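Local atomic coordinates of inactive glucansucrase (Lactobacillus reuteri, PDB entry 5JBD), a protein that belongs to glycoside hydrolase family 70, is built round a TIM-type barrel, and carries a calcium ion in this model. Residues A[401-406]-A[420-425]; A[412-417]-A[700-705]. All coordinates share one frame; numbering follows the deposited sequence.

Interaction 1: residues A[401-406]-A[420-425]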
loop_
_atom_site.group_PDB
_atom_site.type_symbol
_atom_site.label_atom_id
_atom_site.label_comp_id
_atom_site.label_asym_id
_atom_site.label_seq_id
_atom_site.Cartn_x
_atom_site.Cartn_y
_atom_site.Cartn_z
ATOM N N ARG A 401 -14.389 7.897 2.484
ATOM C CA ARG A 401 -15.600 8.541 1.935
ATOM C C ARG A 401 -16.431 9.111 3.090
ATOM O O ARG A 401 -16.819 10.273 3.072
ATOM C CB ARG A 401 -16.477 7.579 1.054
ATOM C CG ARG A 401 -16.392 7.881 -0.444
ATOM C CD ARG A 401 -17.679 7.557 -1.247
ATOM N NE ARG A 401 -17.408 7.357 -2.677
ATOM C CZ ARG A 401 -17.014 8.290 -3.561
ATOM N NH1 ARG A 401 -16.789 9.554 -3.202
ATOM N NH2 ARG A 401 -16.815 7.948 -4.836
ATOM N N LEU A 402 -16.651 8.282 4.104
ATOM C CA LEU A 402 -17.421 8.663 5.289
ATOM C C LEU A 402 -16.742 9.802 6.075
ATOM O O LEU A 402 -17.423 10.726 6.514
ATOM C CB LEU A 402 -17.667 7.425 6.158
ATOM C CG LEU A 402 -18.702 7.382 7.287
ATOM C CD1 LEU A 402 -20.000 8.094 6.932
ATOM C CD2 LEU A 402 -18.972 5.925 7.654
ATOM N N ILE A 403 -15.414 9.765 6.207
ATOM C CA ILE A 403 -14.659 10.857 6.853
ATOM C C ILE A 403 -14.861 12.174 6.093
ATOM O O ILE A 403 -15.148 13.214 6.699
ATOM C CB ILE A 403 -13.143 10.537 6.975
ATOM C CG1 ILE A 403 -12.905 9.437 8.018
ATOM C CG2 ILE A 403 -12.339 11.776 7.367
ATOM C CD1 ILE A 403 -11.484 8.893 8.047
ATOM N N ILE A 404 -14.700 12.119 4.776
ATOM C CA ILE A 404 -14.832 13.304 3.924
ATOM C C ILE A 404 -16.244 13.879 4.029
ATOM O O ILE A 404 -16.406 15.095 4.164
ATOM C CB ILE A 404 -14.465 13.004 2.443
ATOM C CG1 ILE A 404 -12.959 12.697 2.313
ATOM C CG2 ILE A 404 -14.825 14.186 1.522
ATOM C CD1 ILE A 404 -12.609 11.900 1.070
ATOM N N LYS A 405 -17.248 13.009 3.998
ATOM C CA LYS A 405 -18.641 13.435 4.148
ATOM C C LYS A 405 -18.913 14.065 5.520
ATOM O O LYS A 405 -19.578 15.104 5.610
ATOM C CB LYS A 405 -19.608 12.269 3.923
ATOM C CG LYS A 405 -21.067 12.657 4.132
ATOM C CD LYS A 405 -22.057 11.692 3.502
ATOM C CE LYS A 405 -23.439 12.331 3.403
ATOM N NZ LYS A 405 -24.514 11.378 3.783
ATOM N N ASP A 406 -18.422 13.420 6.573
ATOM C CA ASP A 406 -18.604 13.907 7.950
ATOM C C ASP A 406 -17.901 15.229 8.244
ATOM O O ASP A 406 -18.282 15.912 9.183
ATOM C CB ASP A 406 -18.084 12.875 8.966
ATOM C CG ASP A 406 -18.936 11.627 9.045
ATOM O OD1 ASP A 406 -20.110 11.650 8.643
ATOM O OD2 ASP A 406 -18.412 10.610 9.547
ATOM N N VAL A 420 -7.140 10.873 13.569
ATOM C CA VAL A 420 -7.643 9.538 13.943
ATOM C C VAL A 420 -9.075 9.591 14.513
ATOM O O VAL A 420 -9.870 8.675 14.278
ATOM C CB VAL A 420 -6.653 8.790 14.896
ATOM C CG1 VAL A 420 -6.586 9.447 16.277
ATOM C CG2 VAL A 420 -7.013 7.315 15.031
ATOM N N GLU A 421 -9.421 10.682 15.209
ATOM C CA GLU A 421 -10.756 10.827 15.804
ATOM C C GLU A 421 -11.864 10.746 14.722
ATOM O O GLU A 421 -12.956 10.232 14.981
ATOM C CB GLU A 421 -10.889 12.140 16.608
ATOM C CG GLU A 421 -10.113 12.235 17.950
ATOM C CD GLU A 421 -8.590 12.224 17.808
ATOM O OE1 GLU A 421 -8.068 12.859 16.858
ATOM O OE2 GLU A 421 -7.906 11.596 18.655
ATOM N N TYR A 422 -11.576 11.226 13.508
ATOM C CA TYR A 422 -12.547 11.129 12.400
ATOM C C TYR A 422 -12.773 9.667 11.974
ATOM O O TYR A 422 -13.901 9.266 11.697
ATOM C CB TYR A 422 -12.091 11.933 11.183
ATOM C CG TYR A 422 -11.756 13.394 11.404
ATOM C CD1 TYR A 422 -12.418 14.167 12.366
ATOM C CD2 TYR A 422 -10.793 14.021 10.614
ATOM C CE1 TYR A 422 -12.111 15.512 12.538
ATOM C CE2 TYR A 422 -10.473 15.365 10.782
ATOM C CZ TYR A 422 -11.141 16.108 11.738
ATOM O OH TYR A 422 -10.812 17.433 11.899
ATOM N N ALA A 423 -11.690 8.889 11.908
ATOM C CA ALA A 423 -11.782 7.454 11.606
ATOM C C ALA A 423 -12.600 6.711 12.655
ATOM O O ALA A 423 -13.416 5.851 12.310
ATOM C CB ALA A 423 -10.397 6.822 11.475
ATOM N N ASN A 424 -12.384 7.045 13.937
ATOM C CA ASN A 424 -13.127 6.405 15.024
ATOM C C ASN A 424 -14.624 6.668 14.901
ATOM O O ASN A 424 -15.437 5.761 15.139
ATOM C CB ASN A 424 -12.647 6.902 16.402
ATOM C CG ASN A 424 -11.223 6.505 16.709
ATOM O OD1 ASN A 424 -10.687 5.542 16.153
ATOM N ND2 ASN A 424 -10.592 7.246 17.617
ATOM N N GLN A 425 -14.967 7.915 14.555
ATOM C CA GLN A 425 -16.339 8.319 14.317
ATOM C C GLN A 425 -16.893 7.552 13.110
ATOM O O GLN A 425 -17.992 7.024 13.163
ATOM C CB GLN A 425 -16.417 9.832 14.055
ATOM C CG GLN A 425 -17.823 10.357 13.773
ATOM C CD GLN A 425 -17.842 11.803 13.300
ATOM O OE1 GLN A 425 -16.933 12.582 13.593
ATOM N NE2 GLN A 425 -18.878 12.165 12.557
HETATM O O HOH W 1 -15.920 10.869 10.702
#

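Interaction 2: residues A[412-417]-A[700-705]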
loop_
_atom_site.group_PDB
_atom_site.type_symbol
_atom_site.label_atom_id
_atom_site.label_comp_id
_atom_site.label_asym_id
_atom_site.label_seq_id
_atom_site.Cartn_x
_atom_site.Cartn_y
_atom_site.Cartn_z
ATOM N N ASP A 412 -7.711 19.626 3.029
ATOM C CA ASP A 412 -6.536 18.812 3.407
ATOM C C ASP A 412 -6.864 17.718 4.453
ATOM O O ASP A 412 -5.976 17.175 5.118
ATOM C CB ASP A 412 -5.343 19.732 3.803
ATOM C CG ASP A 412 -5.737 20.800 4.824
ATOM O OD1 ASP A 412 -6.954 21.015 5.038
ATOM O OD2 ASP A 412 -4.831 21.436 5.401
ATOM N N ILE A 413 -8.144 17.382 4.576
ATOM C CA ILE A 413 -8.609 16.295 5.450
ATOM C C ILE A 413 -7.964 14.919 5.215
ATOM O O ILE A 413 -7.870 14.133 6.155
ATOM C CB ILE A 413 -10.155 16.175 5.406
ATOM C CG1 ILE A 413 -10.650 15.286 6.553
ATOM C CG2 ILE A 413 -10.628 15.673 4.039
ATOM C CD1 ILE A 413 -12.145 15.196 6.673
ATOM N N MET A 414 -7.567 14.617 3.977
ATOM C CA MET A 414 -6.858 13.365 3.665
ATOM C C MET A 414 -5.334 13.528 3.686
ATOM O O MET A 414 -4.619 12.545 3.504
ATOM C CB MET A 414 -7.314 12.788 2.313
ATOM C CG MET A 414 -8.716 12.206 2.330
ATOM S SD MET A 414 -8.866 10.673 3.273
ATOM C CE MET A 414 -9.904 11.180 4.653
ATOM N N GLY A 415 -4.850 14.755 3.905
ATOM C CA GLY A 415 -3.431 15.033 4.116
ATOM C C GLY A 415 -3.175 15.407 5.573
ATOM O O GLY A 415 -3.601 14.699 6.497
ATOM N N SER A 416 -2.506 16.539 5.776
ATOM C CA SER A 416 -2.011 16.934 7.106
ATOM C C SER A 416 -3.099 17.267 8.144
ATOM O O SER A 416 -2.812 17.272 9.338
ATOM C CB SER A 416 -1.034 18.101 6.975
ATOM O OG SER A 416 -1.675 19.243 6.473
ATOM N N ALA A 417 -4.338 17.514 7.708
ATOM C CA ALA A 417 -5.455 17.771 8.638
ATOM C C ALA A 417 -6.247 16.506 9.018
ATOM O O ALA A 417 -7.260 16.597 9.721
ATOM C CB ALA A 417 -6.384 18.837 8.066
ATOM N N ARG A 700 5.094 7.268 12.310
ATOM C CA ARG A 700 4.117 8.310 11.989
ATOM C C ARG A 700 3.232 8.018 10.763
ATOM O O ARG A 700 2.460 8.876 10.343
ATOM C CB ARG A 700 4.840 9.645 11.830
ATOM C CG ARG A 700 5.542 10.082 13.118
ATOM C CD ARG A 700 5.702 11.593 13.202
ATOM N NE ARG A 700 6.281 12.155 11.981
ATOM C CZ ARG A 700 7.576 12.105 11.635
ATOM N NH1 ARG A 700 8.491 11.492 12.403
ATOM N NH2 ARG A 700 7.960 12.669 10.487
ATOM N N SER A 701 3.314 6.804 10.213
ATOM C CA SER A 701 2.373 6.382 9.164
ATOM C C SER A 701 0.939 6.334 9.718
ATOM O O SER A 701 0.719 6.144 10.919
ATOM C CB SER A 701 2.786 5.030 8.564
ATOM O OG SER A 701 2.589 3.950 9.460
ATOM N N ARG A 702 -0.030 6.525 8.836
ATOM C CA ARG A 702 -1.426 6.593 9.237
ATOM C C ARG A 702 -1.921 5.327 9.947
ATOM O O ARG A 702 -2.633 5.417 10.949
ATOM C CB ARG A 702 -2.286 6.896 8.012
ATOM C CG ARG A 702 -3.761 7.152 8.301
ATOM C CD ARG A 702 -4.423 7.783 7.083
ATOM N NE ARG A 702 -3.942 9.151 6.873
ATOM C CZ ARG A 702 -4.136 9.885 5.781
ATOM N NH1 ARG A 702 -4.819 9.411 4.733
ATOM N NH2 ARG A 702 -3.642 11.119 5.741
ATOM N N TYR A 703 -1.537 4.159 9.439
ATOM C CA TYR A 703 -2.079 2.902 9.936
ATOM C C TYR A 703 -1.074 1.970 10.607
ATOM O O TYR A 703 -1.479 1.008 11.271
ATOM C CB TYR A 703 -2.778 2.161 8.787
ATOM C CG TYR A 703 -3.852 2.966 8.056
ATOM C CD1 TYR A 703 -5.026 3.351 8.691
ATOM C CD2 TYR A 703 -3.690 3.323 6.720
ATOM C CE1 TYR A 703 -6.004 4.078 8.023
ATOM C CE2 TYR A 703 -4.653 4.048 6.044
ATOM C CZ TYR A 703 -5.813 4.422 6.691
ATOM O OH TYR A 703 -6.757 5.138 6.006
ATOM N N ASN A 704 0.231 2.245 10.473
ATOM C CA ASN A 704 1.275 1.354 11.028
ATOM C C ASN A 704 1.112 -0.096 10.526
ATOM O O ASN A 704 1.364 -1.055 11.262
ATOM C CB ASN A 704 1.290 1.420 12.580
ATOM C CG ASN A 704 2.295 2.426 13.110
ATOM O OD1 ASN A 704 3.312 2.053 13.684
ATOM N ND2 ASN A 704 2.018 3.708 12.907
ATOM N N GLU A 705 0.665 -0.236 9.274
ATOM C CA GLU A 705 0.297 -1.543 8.704
ATOM C C GLU A 705 1.449 -2.292 8.047
ATOM O O GLU A 705 1.334 -3.502 7.844
ATOM C CB GLU A 705 -0.861 -1.410 7.684
ATOM C CG GLU A 705 -0.485 -0.962 6.268
ATOM C CD GLU A 705 0.124 0.433 6.194
ATOM O OE1 GLU A 705 -0.166 1.278 7.063
ATOM O OE2 GLU A 705 0.940 0.684 5.297
#

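Interaction 1: residues A[401-406]-A[420-425]
Ile403 leans from the end of helix 392-406 against the first turns of helix 420-434, meeting Tyr422 and Ala423. From CB its two branches part company. CG1 lies beside the backbone N and anti to the carbonyl carbon (chi1 -71°), which lets the longer branch run along the partner backbone: CG1 sits 3.8 Å from Tyr422 O, and CD1 at its end reaches 3.9 Å from Ala423 CA, with Ala423 CB a little beyond. The short branch, CG2, rests 3.8 Å from Tyr422 CB, and the two side chains cross at about a right angle. From that CB the tyrosine ring leads off from residues 401-406 and meets the ring of His407, just past the end of that helix.

A polar side runs next to this apolar patch. One water donates to both Asp406 OD2 and Tyr422 O, at 2.8 Å from each, and so ties the carboxylate of one helix to a main-chain carbonyl of the other. The end of the extended Gln425 chain reaches Asp406 from the opposite direction, and its amide plane lies within 12° of the carboxylate plane. Yet NE2 stays 3.4 Å from Asp406 OD2 at an angle too poor for a hydrogen bond, its bonding partner being Glu429 one turn further on.

The axes of the short helical segments approach to 9.2 Å at 106°. These are two consecutive helices, joined by a loop and crossing nearly at right angles, in the connection between strands 385-388 and 460-464, neighbours in the parallel sheet of the barrel.

Interaction 2: residues A[412-417]-A[700-705]
Arg702 presents the edge of its guanidinium to Met414 O, which lies nearly in the plane of the group. NH2 makes the stronger bond, 2.8 Å to Met414 O with an N-H...O angle of 161°; NH1 adds a weak one at 3.4 Å to the same Met414 O. Relative to the carbonyl plane of Met414, NH2 stands 61° out of it, not on a lone pair. With CG anti to the backbone N (chi1 -173°), the arginine chain runs out from its own backbone to Met414, and CG lies 3.7 Å above the centre of the Tyr703 ring.

The accepting oxygen belongs to a type I beta turn, Asp412 to Gly415, in the loop joining helices 392-406 and 420-434; the arginine comes from the loop that follows strand 696-697, so two connections of the barrel domain, far apart in sequence, are hydrogen-bonded here. Gly415 N closes the turn on Asp412 O, and Ala417 N, beyond the turn, bonds the same oxygen from the opposite face. NH1 of Arg702 also donates to Gly187 O, and Tyr418 forms a cation-pi contact with the guanidinium.

How the interactions relate
Interactions 1 and 2 interleave along the chain: the loop bearing 412-417 joins the two helices of interaction 1, so both contacts share one pair of helices and its connection. They also touch, since Ile403 CG2 lies 3.5 Å from Ile413 CD1 and packs against Met414 CE as well. Both are partly buried, but interaction 2 lies deeper: its centre is about 13 Å from the centre of the chain, against about 20 Å for interaction 1. Interaction 1 is mainly apolar packing between neighbouring helices, with a water bridge on its polar side and 218 Å² buried. Interaction 2 buries about half that and depends on one arginine bonding a main-chain carbonyl, joining this unit to a loop 283 residues away.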